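PDB 2FD4: effector protein HopAB2 from Pseudomonas syringae, which suppresses programmed cell death and immunity in susceptible plants through a C-terminal U-box-like E3 ubiquitin ligase domain, and triggers resistance in tomato when recognised by the Pto protein. Local coordinates for residues A[61-71]-A[113-121]. Sequence-based numbering, arbitrary orientation.
Sequences VIGLAGNPTDT and IAKYAFRIV
The carbonyl O of Val61 takes the backbone N of Ile120 at 3.1 Å and also a hydrogen from a water molecule, so two donors grip it. From there strands 61-65 and 117-121 run antiparallel. Gly63 and Phe118 form the hydrogen-bonded pair, with Phe118 N 2.8 Å from Gly63 O and Gly63 N returning the bond to Phe118 O. On the side where Gly63 adds no side chain, CD1 of Ile120 lies 3.9 Å from Gly63 N, and the Phe118 ring turns an edge to Gly63 O. Ala65 N then bonds almost straight to Tyr116 O (2.9 Å, 176° at the hydrogen).

Beyond the strand the chain bends round the Tyr116 side chain. Pro68 lies alongside it, its compact, apolar, puckered ring laying CB, CG and CD against the aromatic side chain; CB sits over one face, 3.8 Å from the ring centroid, a CH-pi contact, while Ala65 O and Gly66 O lie at the ring's edge. Thr69 N bonds to Lys115 O, carrying the pairing past the sheet to the short helix 113-116, where the Thr71 methyl CG2 meets Ala114 CB at 3.6 Å.

On the face with Ile62 and Leu64, the small Ala117 meets Ile62 CD1 with its CB and, more loosely, Leu64 CD1. Leu64, with CG anti to the backbone N (chi1 -166°), brings CD1 to within 3.7 Å of Tyr116 CB and also against Ile113 CD1. Leu64 also packs close to Pro102, an inferred E2-binding residue, consistent with this pairing underlying the E2-binding surface of the U-box-like domain. The two strands form the centre of its mixed sheet, between strands 18-21 and 83-87, while helix 88-97 packs against Ile62 and Ile113.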
loop_
_atom_site.group_PDB
_atom_site.type_symbol
_atom_site.label_atom_id
_atom_site.label_comp_id
_atom_site.label_asym_id
_atom_site.label_seq_id
_atom_site.Cartn_x
_atom_site.Cartn_y
_atom_site.Cartn_z
ATOM N N VAL A 61 -4.783 -2.099 3.312
ATOM C CA VAL A 61 -4.783 -2.220 1.869
ATOM C C VAL A 61 -4.476 -0.945 1.127
ATOM O O VAL A 61 -5.174 0.082 1.282
ATOM C CB VAL A 61 -6.133 -2.771 1.369
ATOM C CG1 VAL A 61 -6.102 -2.945 -0.121
ATOM C CG2 VAL A 61 -6.406 -4.148 2.014
ATOM N N ILE A 62 -3.450 -1.006 0.299
ATOM C CA ILE A 62 -3.093 0.147 -0.521
ATOM C C ILE A 62 -2.931 -0.306 -1.971
ATOM O O ILE A 62 -2.695 -1.502 -2.271
ATOM C CB ILE A 62 -1.806 0.793 -0.036
ATOM C CG1 ILE A 62 -0.636 -0.221 -0.102
ATOM C CG2 ILE A 62 -1.983 1.323 1.340
ATOM C CD1 ILE A 62 0.730 0.435 0.104
ATOM N N GLY A 63 -2.986 0.671 -2.848
ATOM C CA GLY A 63 -2.387 0.566 -4.168
ATOM C C GLY A 63 -1.117 1.328 -4.224
ATOM O O GLY A 63 -1.016 2.469 -3.722
ATOM N N LEU A 64 -0.078 0.685 -4.751
ATOM C CA LEU A 64 1.216 1.309 -4.905
ATOM C C LEU A 64 1.397 1.611 -6.381
ATOM O O LEU A 64 1.398 0.715 -7.205
ATOM C CB LEU A 64 2.372 0.406 -4.419
ATOM C CG LEU A 64 3.732 1.075 -4.216
ATOM C CD1 LEU A 64 3.766 1.986 -3.019
ATOM C CD2 LEU A 64 4.860 0.010 -4.124
ATOM N N ALA A 65 1.620 2.881 -6.690
ATOM C CA ALA A 65 1.927 3.340 -8.048
ATOM C C ALA A 65 3.362 3.061 -8.450
ATOM O O ALA A 65 4.256 2.993 -7.633
ATOM C CB ALA A 65 1.695 4.830 -8.151
ATOM N N GLY A 66 3.590 2.982 -9.768
ATOM C CA GLY A 66 4.964 2.839 -10.260
ATOM C C GLY A 66 5.731 4.127 -10.398
ATOM O O GLY A 66 6.946 4.126 -10.491
ATOM N N ASN A 67 5.006 5.252 -10.460
ATOM C CA ASN A 67 5.638 6.560 -10.461
ATOM C C ASN A 67 5.017 7.437 -9.424
ATOM O O ASN A 67 3.796 7.314 -9.188
ATOM C CB ASN A 67 5.519 7.164 -11.847
ATOM C CG ASN A 67 6.148 6.241 -12.869
ATOM O OD1 ASN A 67 7.367 6.135 -12.931
ATOM N ND2 ASN A 67 5.318 5.473 -13.582
ATOM N N PRO A 68 5.840 8.290 -8.794
ATOM C CA PRO A 68 5.348 9.186 -7.764
ATOM C C PRO A 68 4.641 10.441 -8.296
ATOM O O PRO A 68 4.984 10.966 -9.373
ATOM C CB PRO A 68 6.627 9.579 -7.031
ATOM C CG PRO A 68 7.649 9.585 -8.038
ATOM C CD PRO A 68 7.296 8.470 -9.002
ATOM N N THR A 69 3.663 10.941 -7.553
ATOM C CA THR A 69 3.163 12.277 -7.810
ATOM C C THR A 69 2.910 12.963 -6.506
ATOM O O THR A 69 2.644 12.307 -5.482
ATOM C CB THR A 69 1.861 12.311 -8.633
ATOM O OG1 THR A 69 1.377 13.669 -8.708
ATOM C CG2 THR A 69 0.792 11.430 -8.034
ATOM N N ASP A 70 2.990 14.288 -6.570
ATOM C CA ASP A 70 2.915 15.105 -5.376
ATOM C C ASP A 70 1.721 14.634 -4.592
ATOM O O ASP A 70 0.625 14.187 -5.180
ATOM C CB ASP A 70 2.878 16.625 -5.684
ATOM C CG ASP A 70 1.443 17.161 -5.933
ATOM O OD1 ASP A 70 0.670 16.373 -6.614
ATOM O OD2 ASP A 70 1.098 18.376 -5.481
ATOM N N THR A 71 1.998 14.702 -3.225
ATOM C CA THR A 71 0.993 14.448 -2.240
ATOM C C THR A 71 -0.195 15.406 -2.427
ATOM O O THR A 71 -0.182 16.595 -2.074
ATOM C CB THR A 71 1.596 14.505 -0.838
ATOM O OG1 THR A 71 2.810 15.294 -0.860
ATOM C CG2 THR A 71 1.914 13.124 -0.393
ATOM N N ILE A 113 6.851 7.592 0.632
ATOM C CA ILE A 113 5.815 6.556 0.390
ATOM C C ILE A 113 4.457 7.199 0.016
ATOM O O ILE A 113 3.700 6.675 -0.814
ATOM C CB ILE A 113 5.678 5.621 1.633
ATOM C CG1 ILE A 113 4.652 4.524 1.372
ATOM C CG2 ILE A 113 5.316 6.399 2.851
ATOM C CD1 ILE A 113 5.009 3.607 0.272
ATOM N N ALA A 114 4.175 8.372 0.565
ATOM C CA ALA A 114 2.849 8.976 0.367
ATOM C C ALA A 114 2.672 9.476 -1.080
ATOM O O ALA A 114 1.549 9.659 -1.523
ATOM C CB ALA A 114 2.630 10.082 1.309
ATOM N N LYS A 115 3.784 9.620 -1.791
ATOM C CA LYS A 115 3.785 10.001 -3.219
ATOM C C LYS A 115 3.468 8.792 -4.105
ATOM O O LYS A 115 3.109 8.958 -5.319
ATOM C CB LYS A 115 5.147 10.574 -3.605
ATOM C CG LYS A 115 5.559 11.811 -2.837
ATOM C CD LYS A 115 6.911 12.343 -3.298
ATOM C CE LYS A 115 7.555 13.241 -2.194
ATOM N NZ LYS A 115 8.923 13.749 -2.585
ATOM N N TYR A 116 3.576 7.594 -3.527
ATOM C CA TYR A 116 3.327 6.407 -4.281
ATOM C C TYR A 116 2.124 5.639 -3.830
ATOM O O TYR A 116 1.604 4.911 -4.648
ATOM C CB TYR A 116 4.528 5.440 -4.193
ATOM C CG TYR A 116 5.778 5.828 -4.937
ATOM C CD1 TYR A 116 6.062 5.261 -6.168
ATOM C CD2 TYR A 116 6.747 6.626 -4.359
ATOM C CE1 TYR A 116 7.182 5.539 -6.827
ATOM C CE2 TYR A 116 7.929 6.901 -5.021
ATOM C CZ TYR A 116 8.121 6.339 -6.272
ATOM O OH TYR A 116 9.251 6.556 -6.995
ATOM N N ALA A 117 1.755 5.703 -2.541
ATOM C CA ALA A 117 0.742 4.786 -1.964
ATOM C C ALA A 117 -0.622 5.472 -1.807
ATOM O O ALA A 117 -0.696 6.648 -1.429
ATOM C CB ALA A 117 1.200 4.222 -0.641
ATOM N N PHE A 118 -1.670 4.709 -2.120
ATOM C CA PHE A 118 -3.074 5.172 -2.036
ATOM C C PHE A 118 -3.811 4.196 -1.139
ATOM O O PHE A 118 -3.686 2.981 -1.304
ATOM C CB PHE A 118 -3.676 5.172 -3.429
ATOM C CG PHE A 118 -3.053 6.185 -4.305
ATOM C CD1 PHE A 118 -3.572 7.464 -4.356
ATOM C CD2 PHE A 118 -1.906 5.893 -5.032
ATOM C CE1 PHE A 118 -2.986 8.440 -5.133
ATOM C CE2 PHE A 118 -1.296 6.870 -5.812
ATOM C CZ PHE A 118 -1.848 8.149 -5.864
ATOM N N ARG A 119 -4.463 4.693 -0.096
ATOM C CA ARG A 119 -5.297 3.856 0.754
ATOM C C ARG A 119 -6.660 3.557 0.122
ATOM O O ARG A 119 -7.364 4.470 -0.337
ATOM C CB ARG A 119 -5.453 4.546 2.126
ATOM C CG ARG A 119 -6.420 3.868 3.008
ATOM C CD ARG A 119 -6.274 4.334 4.420
ATOM N NE ARG A 119 -6.869 5.612 4.594
ATOM C CZ ARG A 119 -8.145 5.854 4.898
ATOM N NH1 ARG A 119 -9.046 4.874 5.108
ATOM N NH2 ARG A 119 -8.544 7.106 4.999
ATOM N N ILE A 120 -7.024 2.259 0.055
ATOM C CA ILE A 120 -8.292 1.886 -0.549
ATOM C C ILE A 120 -9.396 1.888 0.521
ATOM O O ILE A 120 -9.271 1.235 1.565
ATOM C CB ILE A 120 -8.221 0.527 -1.256
ATOM C CG1 ILE A 120 -6.974 0.432 -2.145
ATOM C CG2 ILE A 120 -9.481 0.295 -2.108
ATOM C CD1 ILE A 120 -6.729 1.651 -3.022
ATOM N N VAL A 121 -10.438 2.657 0.251
ATOM C CA VAL A 121 -11.582 2.822 1.144
ATOM C C VAL A 121 -12.874 2.307 0.503
ATOM O O VAL A 121 -12.965 2.161 -0.720
ATOM C CB VAL A 121 -11.784 4.306 1.537
ATOM C CG1 VAL A 121 -10.524 4.854 2.214
ATOM C CG2 VAL A 121 -12.154 5.167 0.329
HETATM O O HOH W 1 -7.564 0.131 3.023
HETATM O O HOH W 2 9.190 3.932 -9.301
#